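Local coordinates for protein sulfotransferase (Mus musculus, PDB 5X2B) that probably transfers sulfonate groups from the donor PAPS to an acceptor substrate, as a cytosolic sulfotransferase, and here holds the spent-donor nucleotide adenosine-3'-5'-diphosphate, at residues I106-T116 with W153-E161. Residues are numbered along the deposited sequence; the frame is centred on the assembly and turned at random. Where two conformers were deposited one is given.
Sequences IIYIVRNPKDT and WFDHVLSWE. With A3P (adenosine-3'-5'-diphosphate), chain M.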
# COMPACT_ATOMS: atom_id res chain seq x y z
N ILE A 106 7.66 -6.26 8.82
CA ILE A 106 6.85 -5.75 7.74
C ILE A 106 5.37 -6.02 7.95
O ILE A 106 4.99 -7.04 8.50
CB ILE A 106 7.25 -6.40 6.47
CG1 ILE A 106 8.76 -6.26 6.37
CG2 ILE A 106 6.54 -5.75 5.26
CD1 ILE A 106 9.19 -4.84 6.26
N ILE A 107 4.55 -5.07 7.53
CA ILE A 107 3.17 -5.36 7.28
C ILE A 107 2.88 -5.04 5.86
O ILE A 107 3.01 -3.90 5.44
CB ILE A 107 2.25 -4.53 8.10
CG1 ILE A 107 2.55 -4.78 9.57
CG2 ILE A 107 0.78 -4.93 7.79
CD1 ILE A 107 1.89 -3.77 10.49
N TYR A 108 2.52 -6.08 5.11
CA TYR A 108 2.23 -5.95 3.71
C TYR A 108 0.75 -6.20 3.58
O TYR A 108 0.28 -7.26 3.98
CB TYR A 108 2.95 -7.01 2.93
CG TYR A 108 2.70 -6.92 1.45
CD1 TYR A 108 1.65 -7.59 0.85
CD2 TYR A 108 3.51 -6.14 0.65
CE1 TYR A 108 1.41 -7.49 -0.52
CE2 TYR A 108 3.31 -6.06 -0.71
CZ TYR A 108 2.26 -6.72 -1.29
OH TYR A 108 2.05 -6.62 -2.66
N ILE A 109 0.00 -5.24 3.05
CA ILE A 109 -1.44 -5.40 2.97
C ILE A 109 -1.77 -5.78 1.53
O ILE A 109 -1.01 -5.43 0.62
CB ILE A 109 -2.20 -4.14 3.46
CG1 ILE A 109 -3.69 -4.32 3.23
CG2 ILE A 109 -1.72 -2.86 2.77
CD1 ILE A 109 -4.51 -3.09 3.60
N VAL A 110 -2.86 -6.53 1.33
CA VAL A 110 -3.20 -7.01 -0.00
C VAL A 110 -4.66 -7.20 -0.28
O VAL A 110 -5.40 -7.69 0.56
CB VAL A 110 -2.65 -8.40 -0.26
CG1 VAL A 110 -3.58 -9.40 0.36
CG2 VAL A 110 -2.54 -8.62 -1.76
N ARG A 111 -5.02 -6.94 -1.53
CA ARG A 111 -6.40 -6.82 -1.97
C ARG A 111 -6.54 -7.44 -3.39
O ARG A 111 -5.61 -7.47 -4.16
CB ARG A 111 -6.77 -5.33 -1.97
CG ARG A 111 -8.04 -4.99 -2.72
CD ARG A 111 -8.14 -3.49 -3.03
NE ARG A 111 -9.53 -3.06 -3.11
CZ ARG A 111 -9.95 -1.81 -3.36
NH1 ARG A 111 -9.06 -0.82 -3.58
NH2 ARG A 111 -11.26 -1.56 -3.35
N ASN A 112 -7.70 -7.98 -3.72
CA ASN A 112 -7.82 -8.62 -5.01
C ASN A 112 -7.53 -7.61 -6.08
O ASN A 112 -7.87 -6.43 -5.94
CB ASN A 112 -9.20 -9.17 -5.26
CG ASN A 112 -10.14 -8.11 -5.68
OD1 ASN A 112 -10.38 -7.88 -6.87
ND2 ASN A 112 -10.67 -7.40 -4.68
N PRO A 113 -6.88 -8.07 -7.13
CA PRO A 113 -6.24 -7.24 -8.16
C PRO A 113 -7.19 -6.66 -9.18
O PRO A 113 -6.79 -5.77 -9.92
CB PRO A 113 -5.29 -8.23 -8.83
CG PRO A 113 -5.89 -9.51 -8.64
CD PRO A 113 -6.52 -9.49 -7.28
N LYS A 114 -8.43 -7.13 -9.21
CA LYS A 114 -9.36 -6.58 -10.16
C LYS A 114 -9.83 -5.30 -9.55
O LYS A 114 -9.93 -4.28 -10.20
CB LYS A 114 -10.55 -7.50 -10.42
CG LYS A 114 -10.27 -8.53 -11.49
CD LYS A 114 -11.41 -9.53 -11.63
CE LYS A 114 -10.97 -10.68 -12.51
NZ LYS A 114 -11.84 -11.87 -12.40
N ASP A 115 -10.07 -5.35 -8.27
CA ASP A 115 -10.44 -4.15 -7.55
C ASP A 115 -9.34 -3.16 -7.47
O ASP A 115 -9.58 -1.95 -7.44
CB ASP A 115 -10.83 -4.52 -6.15
CG ASP A 115 -12.03 -5.34 -6.13
OD1 ASP A 115 -12.62 -5.52 -7.21
OD2 ASP A 115 -12.39 -5.80 -5.03
N THR A 116 -8.12 -3.65 -7.39
CA THR A 116 -6.99 -2.74 -7.35
C THR A 116 -6.92 -2.01 -8.67
O THR A 116 -6.95 -0.78 -8.72
CB THR A 116 -5.74 -3.51 -7.13
OG1 THR A 116 -5.85 -4.21 -5.88
CG2 THR A 116 -4.58 -2.59 -7.08
N TRP A 153 1.27 -5.68 -10.67
CA TRP A 153 0.71 -6.14 -9.47
C TRP A 153 1.43 -7.43 -9.15
O TRP A 153 2.13 -7.55 -8.15
CB TRP A 153 -0.72 -6.44 -9.71
CG TRP A 153 -1.40 -6.78 -8.50
CD1 TRP A 153 -1.77 -5.92 -7.54
CD2 TRP A 153 -1.83 -8.09 -8.07
NE1 TRP A 153 -2.41 -6.59 -6.53
CE2 TRP A 153 -2.47 -7.93 -6.84
CE3 TRP A 153 -1.73 -9.37 -8.61
CZ2 TRP A 153 -3.00 -9.00 -6.12
CZ3 TRP A 153 -2.27 -10.45 -7.91
CH2 TRP A 153 -2.89 -10.25 -6.68
N PHE A 154 1.28 -8.39 -10.04
CA PHE A 154 1.58 -9.76 -9.68
C PHE A 154 2.97 -9.87 -9.10
O PHE A 154 3.17 -10.52 -8.11
CB PHE A 154 1.42 -10.71 -10.87
CG PHE A 154 0.03 -10.68 -11.48
CD1 PHE A 154 -0.94 -11.59 -11.10
CD2 PHE A 154 -0.30 -9.73 -12.45
CE1 PHE A 154 -2.20 -11.59 -11.68
CE2 PHE A 154 -1.54 -9.70 -13.01
CZ PHE A 154 -2.50 -10.63 -12.64
N ASP A 155 3.93 -9.22 -9.71
CA ASP A 155 5.25 -9.22 -9.19
C ASP A 155 5.33 -8.67 -7.79
O ASP A 155 6.02 -9.23 -6.95
CB ASP A 155 6.11 -8.37 -10.09
CG ASP A 155 6.27 -8.99 -11.43
OD1 ASP A 155 5.77 -10.14 -11.55
OD2 ASP A 155 6.91 -8.39 -12.35
N HIS A 156 4.63 -7.58 -7.52
CA HIS A 156 4.72 -6.99 -6.21
C HIS A 156 4.41 -8.02 -5.16
O HIS A 156 5.14 -8.28 -4.19
CB HIS A 156 3.70 -5.87 -6.08
CG HIS A 156 4.06 -4.89 -5.01
ND1 HIS A 156 3.50 -4.95 -3.76
CD2 HIS A 156 4.97 -3.90 -5.00
CE1 HIS A 156 4.04 -3.98 -3.01
NE2 HIS A 156 4.93 -3.33 -3.74
N VAL A 157 3.29 -8.60 -5.37
CA VAL A 157 2.71 -9.44 -4.39
C VAL A 157 3.63 -10.62 -4.16
O VAL A 157 3.86 -11.07 -3.02
CB VAL A 157 1.38 -9.91 -4.97
CG1 VAL A 157 0.69 -10.86 -4.06
CG2 VAL A 157 0.50 -8.73 -5.23
N LEU A 158 4.15 -11.14 -5.26
CA LEU A 158 4.86 -12.41 -5.22
C LEU A 158 6.15 -12.30 -4.48
O LEU A 158 6.45 -13.03 -3.54
CB LEU A 158 5.14 -12.92 -6.63
CG LEU A 158 3.90 -13.56 -7.29
CD1 LEU A 158 4.14 -13.95 -8.78
CD2 LEU A 158 3.39 -14.78 -6.53
N SER A 159 6.92 -11.34 -4.92
CA SER A 159 8.17 -11.03 -4.30
C SER A 159 7.90 -11.04 -2.83
O SER A 159 8.61 -11.65 -2.04
CB SER A 159 8.62 -9.64 -4.73
OG SER A 159 7.61 -8.65 -4.52
N TRP A 160 6.81 -10.39 -2.48
CA TRP A 160 6.57 -10.20 -1.08
C TRP A 160 6.13 -11.48 -0.51
O TRP A 160 6.41 -11.82 0.63
CB TRP A 160 5.54 -9.13 -0.85
CG TRP A 160 6.20 -7.87 -0.96
CD1 TRP A 160 6.14 -6.97 -1.97
CD2 TRP A 160 7.14 -7.38 -0.05
NE1 TRP A 160 6.97 -5.92 -1.72
CE2 TRP A 160 7.60 -6.15 -0.52
CE3 TRP A 160 7.63 -7.85 1.17
CZ2 TRP A 160 8.51 -5.38 0.14
CZ3 TRP A 160 8.52 -7.09 1.84
CH2 TRP A 160 8.96 -5.87 1.33
N GLU A 161 5.41 -12.23 -1.29
CA GLU A 161 4.80 -13.34 -0.69
C GLU A 161 5.92 -14.26 -0.28
O GLU A 161 5.72 -15.13 0.51
CB GLU A 161 3.89 -14.04 -1.67
CG GLU A 161 3.16 -15.24 -1.07
CD GLU A 161 2.04 -15.87 -1.96
OE1 GLU A 161 1.91 -15.48 -3.12
OE2 GLU A 161 1.28 -16.75 -1.50
P1 A3P M . -11.63 2.61 -3.90
O1P A3P M . -12.64 3.49 -3.21
O2P A3P M . -11.13 3.24 -5.23
O3P A3P M . -12.31 1.31 -4.32
P2 A3P M . -4.72 3.56 -0.95
O4P A3P M . -4.43 4.69 -1.78
O5P A3P M . -3.62 2.54 -1.14
O6P A3P M . -4.75 3.92 0.54
O5' A3P M . -6.11 2.89 -1.50
C5' A3P M . -7.31 3.55 -1.85
C4' A3P M . -8.52 2.75 -1.69
O4' A3P M . -8.74 2.61 -0.31
C3' A3P M . -9.76 3.37 -2.22
O3' A3P M . -10.49 2.38 -2.93
C2' A3P M . -10.47 3.82 -1.06
O2' A3P M . -11.85 3.85 -1.41
C1' A3P M . -10.10 2.83 -0.03
N9 A3P M . -10.24 3.17 1.43
C8 A3P M . -9.63 4.19 2.08
N7 A3P M . -9.98 4.19 3.37
C5 A3P M . -10.82 3.17 3.58
C6 A3P M . -11.50 2.68 4.69
N6 A3P M . -11.40 3.31 5.97
N1 A3P M . -12.27 1.60 4.58
C2 A3P M . -12.39 0.99 3.39
N3 A3P M . -11.76 1.44 2.31
C4 A3P M . -10.98 2.51 2.35
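Tyr-108 faces Trp-160 where strand 106-110 and helix 153-161 run roughly antiparallel, their axes at 142° and 10.3 Å apart; the nearest CA pairs then run on through Val-110 and Val-157 to Pro-113 and Trp-153, where the first segment has already entered helix 113-126. This is the alpha/beta sulfotransferase fold, related to the P-loop kinases: the strand lies inside the parallel sheet, between strands 35-38 and 169-173, and the helix packs on one sheet face. Tyr-108, His-156 and Trp-160 form a buried aromatic cluster. Held extended from the strand (chi1 -179°, CG trans to N), the Tyr-108 ring makes an offset stack on the five-membered ring of Trp-160, planes 28° apart, while Trp-160 CB sits over the same tyrosine ring in a CH-pi contact. Beyond the stack, Ile-106 CG2 touches the indole at CZ3. Tyr-108 OH meets His-156 ND1 at the imidazole edge in a hydrogen bond whose modelled length, 2.5 Å, is doubtful. The other side of His-156 is tied down too, its NE2 bonded to the carbonyl of His-89, which should fix the imidazole's rotation. Past the strand, Trp-153 is sandwiched: Val-157 CG2 lies over one face of the indole and Pro-113 CB over the other, 3.4 Å from the centroid of the six-membered ring. Were Trp-153 cut back to an alanine, Pro-113 CB and Val-157 CG2 would probably lose the ring between them. Asn-112 caps helix 113-126, its OD1 accepting from Asp-115 N at 2.9 Å. Next to it, Arg-111 extends away from helix 153-161 to the nucleotide, NH2 donating to A3P O3P at 3.2 Å.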